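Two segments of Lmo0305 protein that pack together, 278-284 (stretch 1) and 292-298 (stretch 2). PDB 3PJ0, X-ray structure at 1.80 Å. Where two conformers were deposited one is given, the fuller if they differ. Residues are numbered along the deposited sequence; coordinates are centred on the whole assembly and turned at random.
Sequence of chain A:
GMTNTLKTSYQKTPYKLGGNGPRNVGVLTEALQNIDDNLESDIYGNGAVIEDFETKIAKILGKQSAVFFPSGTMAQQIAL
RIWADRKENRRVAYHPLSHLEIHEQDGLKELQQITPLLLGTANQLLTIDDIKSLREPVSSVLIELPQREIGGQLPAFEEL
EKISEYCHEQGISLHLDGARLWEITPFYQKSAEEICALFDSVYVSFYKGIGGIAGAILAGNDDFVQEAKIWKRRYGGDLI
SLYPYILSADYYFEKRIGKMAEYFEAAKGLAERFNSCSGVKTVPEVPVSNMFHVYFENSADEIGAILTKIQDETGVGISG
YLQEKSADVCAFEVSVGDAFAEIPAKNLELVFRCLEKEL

Stretch 1 (278-284) SGVKTVP
Stretch 2 (292-298) FHVYFEN

Five main-chain hydrogen bonds join the two stretches as neighbouring antiparallel strands, 280-283 and 292-296, whose axes approach to 4.6 Å with 153° between their N-to-C directions. The register pairs Val280 with Phe296, Lys281 with Tyr295, Thr282 with Val294 and Val283 with His293. Lys281 and Tyr295 form a hydrogen-bonded pair, Lys281 N to Tyr295 O at 3.0 Å and Tyr295 N to Lys281 O at 2.8 Å, the latter nearly linear at 178°. Val283 and His293 repeat the pattern: Val283 N to His293 O is 2.9 Å and His293 N to Val283 O is 3.0 Å. A fifth bond, Glu297 N to Gly279 O at 3.0 Å, extends the ladder just beyond the strand.

At the non-hydrogen-bonded pairs the backbones draw closer, with 4.8 Å from Val280 CA to Phe296 CA and 4.5 Å from Thr282 CA to Val294 CA, against 5.4 Å from Lys281 CA to Tyr295 CA and 5.2 Å from Val283 CA to His293 CA. Here CA-H groups point at carbonyls, as from Thr282 CA to His293 O at 3.2 Å and Val280 CA to Tyr295 O at 3.4 Å. All strand residues have extended torsions, phi from -112° to -175° and psi from 117° to 167°. Gly279, at phi 80° and psi 14°, turns the chain into its strand; positive phi favours glycine.

Val280, Thr282, Val294 and Phe296 share one face of the sheet, and all four are buried. Val280 and Val294, both t, meet CG1 to CG1 at 3.7 Å, while Val280 CG2 lies 3.8 Å from Phe296 CE2, the phenylalanine being m with chi2 87°. The side chains of Val280, Val294 and Phe296 have no polar group to satisfy, which suits a buried position; the one polar side-chain group among these four is the hydroxyl of Thr282. Thr282 (p) brings CG2 to 3.7 Å from CD1 of Phe292 (p, chi2 88°), while its OG1 donates to Pro284 O at 2.8 Å, so the hydroxyl is satisfied despite burial. A cis peptide precedes Pro284, whose CD is 4.3 Å from Phe292 CB.

Lys281, Val283, His293 and Tyr295 point to the other face. Tyr295 (m, chi2 75°) loses 78 Å² to stretch 1; Val283 (t) places CG2 3.9 Å from Tyr295 CD1. Lys281 (p, then t throughout) sets CG 4.0 Å from Tyr295 CB, its aliphatic chain packing while NZ, 6.0 Å from the Tyr295 ring centroid, offers at most weak attraction. His293 (m) leads its ring away, and NE2 bonds elsewhere in the structure. Altogether 522 Å² is buried.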

ATOM      1  N   SER A 278       4.284 -32.741  30.669  0.62 24.68           N
ATOM      2  CA  SER A 278       4.040 -32.271  32.030  0.62 25.46           C
ATOM      3  C   SER A 278       4.447 -30.801  32.133  0.62 25.14           C
ATOM      4  O   SER A 278       5.560 -30.436  31.759  0.62 26.23           O
ATOM      5  CB  SER A 278       4.819 -33.128  33.039  0.62 26.26           C
ATOM      6  OG  SER A 278       4.359 -32.888  34.351  0.62 26.27           O
ATOM      7  N   GLY A 279       3.536 -29.970  32.636  1.00 24.72           N
ATOM      8  CA  GLY A 279       3.745 -28.530  32.778  1.00 23.80           C
ATOM      9  C   GLY A 279       3.543 -27.733  31.490  1.00 22.31           C
ATOM     10  O   GLY A 279       3.939 -26.575  31.418  1.00 22.33           O
ATOM     11  N   VAL A 280       2.941 -28.364  30.482  1.00 20.06           N
ATOM     12  CA  VAL A 280       2.688 -27.739  29.202  1.00 18.55           C
ATOM     13  C   VAL A 280       1.212 -27.933  28.888  1.00 17.84           C
ATOM     14  O   VAL A 280       0.684 -29.049  29.037  1.00 16.94           O
ATOM     15  CB  VAL A 280       3.513 -28.393  28.059  1.00 17.65           C
ATOM     16  CG1 VAL A 280       3.278 -27.660  26.719  1.00 17.72           C
ATOM     17  CG2 VAL A 280       5.023 -28.456  28.395  1.00 18.23           C
ATOM     18  N   LYS A 281       0.543 -26.851  28.485  1.00 17.36           N
ATOM     19  CA  LYS A 281      -0.826 -26.929  27.991  1.00 16.81           C
ATOM     20  C   LYS A 281      -0.999 -26.025  26.754  1.00 16.46           C
ATOM     21  O   LYS A 281      -0.174 -25.147  26.507  1.00 16.81           O
ATOM     22  CB  LYS A 281      -1.827 -26.496  29.064  1.00 17.66           C
ATOM     23  CG  LYS A 281      -1.864 -24.966  29.345  1.00 21.00           C
ATOM     24  CD  LYS A 281      -2.835 -24.579  30.479  1.00 24.22           C
ATOM     25  CE  LYS A 281      -2.861 -23.055  30.697  1.00 27.02           C
ATOM     26  NZ  LYS A 281      -3.816 -22.618  31.773  1.00 28.27           N
ATOM     27  N   THR A 282      -2.061 -26.244  25.983  1.00 15.34           N
ATOM     28  CA  THR A 282      -2.398 -25.318  24.920  1.00 15.32           C
ATOM     29  C   THR A 282      -3.694 -24.558  25.210  1.00 14.57           C
ATOM     30  O   THR A 282      -4.546 -25.010  25.996  1.00 14.55           O
ATOM     31  CB  THR A 282      -2.491 -25.993  23.542  1.00 14.76           C
ATOM     32  OG1 THR A 282      -3.615 -26.884  23.473  1.00 15.79           O
ATOM     33  CG2 THR A 282      -1.184 -26.723  23.219  1.00 15.13           C
ATOM     34  N   VAL A 283      -3.824 -23.382  24.582  1.00 14.24           N
ATOM     35  CA  VAL A 283      -5.036 -22.608  24.625  1.00 14.34           C
ATOM     36  C   VAL A 283      -5.385 -22.239  23.171  1.00 13.55           C
ATOM     37  O   VAL A 283      -4.588 -21.614  22.506  1.00 14.46           O
ATOM     38  CB  VAL A 283      -4.899 -21.335  25.447  1.00 14.17           C
ATOM     39  CG1 VAL A 283      -6.212 -20.548  25.405  1.00 15.92           C
ATOM     40  CG2 VAL A 283      -4.455 -21.659  26.878  1.00 14.91           C
ATOM     41  N   PRO A 284      -6.531 -22.696  22.658  1.00 13.91           N
ATOM     42  CA  PRO A 284      -7.460 -23.578  23.355  1.00 14.48           C
ATOM     43  C   PRO A 284      -6.823 -24.969  23.531  1.00 15.04           C
ATOM     44  O   PRO A 284      -5.850 -25.308  22.842  1.00 13.47           O
ATOM     45  CB  PRO A 284      -8.667 -23.645  22.417  1.00 14.31           C
ATOM     46  CG  PRO A 284      -8.277 -23.048  21.133  1.00 13.78           C
ATOM     47  CD  PRO A 284      -6.930 -22.430  21.258  1.00 13.61           C
ATOM     48  N   PHE A 292      -2.811 -22.096  17.739  1.00  9.31           N
ATOM     49  CA  PHE A 292      -3.018 -22.233  19.171  1.00  9.63           C
ATOM     50  C   PHE A 292      -1.808 -21.601  19.860  1.00 10.41           C
ATOM     51  O   PHE A 292      -0.822 -21.265  19.207  1.00 10.17           O
ATOM     52  CB  PHE A 292      -3.221 -23.703  19.615  1.00  9.95           C
ATOM     53  CG  PHE A 292      -2.112 -24.627  19.224  1.00  9.26           C
ATOM     54  CD1 PHE A 292      -1.002 -24.797  20.039  1.00 11.73           C
ATOM     55  CD2 PHE A 292      -2.175 -25.345  18.016  1.00 11.15           C
ATOM     56  CE1 PHE A 292       0.042 -25.665  19.656  1.00 10.56           C
ATOM     57  CE2 PHE A 292      -1.147 -26.183  17.644  1.00 10.17           C
ATOM     58  CZ  PHE A 292      -0.041 -26.352  18.453  1.00 10.88           C
ATOM     59  N   HIS A 293      -1.938 -21.399  21.166  1.00 11.06           N
ATOM     60  CA  HIS A 293      -0.865 -20.892  22.011  1.00 11.22           C
ATOM     61  C   HIS A 293      -0.438 -22.013  22.955  1.00 12.15           C
ATOM     62  O   HIS A 293      -1.254 -22.777  23.399  1.00 12.02           O
ATOM     63  CB  HIS A 293      -1.385 -19.699  22.796  1.00 10.56           C
ATOM     64  CG  HIS A 293      -1.544 -18.479  21.966  1.00 11.40           C
ATOM     65  ND1 HIS A 293      -1.933 -17.261  22.483  1.00 11.94           N
ATOM     66  CD2 HIS A 293      -1.323 -18.280  20.645  1.00 10.15           C
ATOM     67  CE1 HIS A 293      -1.977 -16.379  21.501  1.00 12.67           C
ATOM     68  NE2 HIS A 293      -1.571 -16.967  20.388  1.00 12.35           N
ATOM     69  N   VAL A 294       0.859 -22.100  23.242  1.00 13.01           N
ATOM     70  CA  VAL A 294       1.439 -23.131  24.137  1.00 12.82           C
ATOM     71  C   VAL A 294       1.931 -22.410  25.384  1.00 13.49           C
ATOM     72  O   VAL A 294       2.684 -21.451  25.284  1.00 11.94           O
ATOM     73  CB  VAL A 294       2.631 -23.836  23.439  1.00 13.79           C
ATOM     74  CG1 VAL A 294       3.291 -24.877  24.319  1.00 14.39           C
ATOM     75  CG2 VAL A 294       2.165 -24.458  22.078  1.00 13.61           C
ATOM     76  N   TYR A 295       1.498 -22.869  26.547  1.00 13.88           N
ATOM     77  CA  TYR A 295       1.814 -22.247  27.820  1.00 15.40           C
ATOM     78  C   TYR A 295       2.618 -23.196  28.663  1.00 17.10           C
ATOM     79  O   TYR A 295       2.330 -24.394  28.703  1.00 17.01           O
ATOM     80  CB  TYR A 295       0.527 -21.897  28.576  1.00 15.58           C
ATOM     81  CG  TYR A 295      -0.098 -20.572  28.219  1.00 16.47           C
ATOM     82  CD1 TYR A 295      -0.790 -20.396  27.013  1.00 16.96           C
ATOM     83  CD2 TYR A 295      -0.018 -19.496  29.100  1.00 17.25           C
ATOM     84  CE1 TYR A 295      -1.364 -19.171  26.684  1.00 16.29           C
ATOM     85  CE2 TYR A 295      -0.610 -18.267  28.795  1.00 18.81           C
ATOM     86  CZ  TYR A 295      -1.289 -18.110  27.581  1.00 17.99           C
ATOM     87  OH  TYR A 295      -1.856 -16.891  27.264  1.00 16.16           O
ATOM     88  N   PHE A 296       3.589 -22.641  29.380  1.00 18.68           N
ATOM     89  CA  PHE A 296       4.478 -23.401  30.218  1.00 19.00           C
ATOM     90  C   PHE A 296       4.410 -22.936  31.658  1.00 20.47           C
ATOM     91  O   PHE A 296       4.201 -21.745  31.916  1.00 20.06           O
ATOM     92  CB  PHE A 296       5.914 -23.202  29.765  1.00 19.26           C
ATOM     93  CG  PHE A 296       6.203 -23.730  28.406  1.00 16.85           C
ATOM     94  CD1 PHE A 296       5.986 -22.939  27.288  1.00 16.17           C
ATOM     95  CD2 PHE A 296       6.737 -25.008  28.245  1.00 17.89           C
ATOM     96  CE1 PHE A 296       6.265 -23.410  26.031  1.00 16.00           C
ATOM     97  CE2 PHE A 296       7.015 -25.506  26.987  1.00 16.68           C
ATOM     98  CZ  PHE A 296       6.785 -24.715  25.872  1.00 18.12           C
ATOM     99  N   GLU A 297       4.625 -23.882  32.577  1.00 21.49           N
ATOM    100  CA  GLU A 297       4.658 -23.596  34.011  1.00 23.01           C
ATOM    101  C   GLU A 297       6.086 -23.327  34.486  1.00 22.90           C
ATOM    102  O   GLU A 297       6.520 -23.828  35.547  1.00 23.54           O
ATOM    103  CB  GLU A 297       4.055 -24.747  34.822  1.00 24.02           C
ATOM    104  CG  GLU A 297       2.573 -24.961  34.597  1.00 26.51           C
ATOM    105  CD  GLU A 297       2.057 -26.197  35.330  1.00 30.22           C
ATOM    106  OE1 GLU A 297       2.725 -26.666  36.272  1.00 33.62           O
ATOM    107  OE2 GLU A 297       0.974 -26.710  34.963  1.00 33.49           O
ATOM    108  N   ASN A 298       6.812 -22.554  33.683  1.00 21.65           N
ATOM    109  CA  ASN A 298       8.171 -22.115  33.991  1.00 21.39           C
ATOM    110  C   ASN A 298       8.412 -20.777  33.349  1.00 20.31           C
ATOM    111  O   ASN A 298       7.700 -20.384  32.423  1.00 18.72           O
ATOM    112  CB  ASN A 298       9.201 -23.128  33.511  1.00 21.47           C
ATOM    113  CG  ASN A 298       9.247 -24.357  34.392  1.00 23.24           C
ATOM    114  OD1 ASN A 298       9.755 -24.308  35.528  1.00 27.88           O
ATOM    115  ND2 ASN A 298       8.719 -25.468  33.889  1.00 18.27           N
TER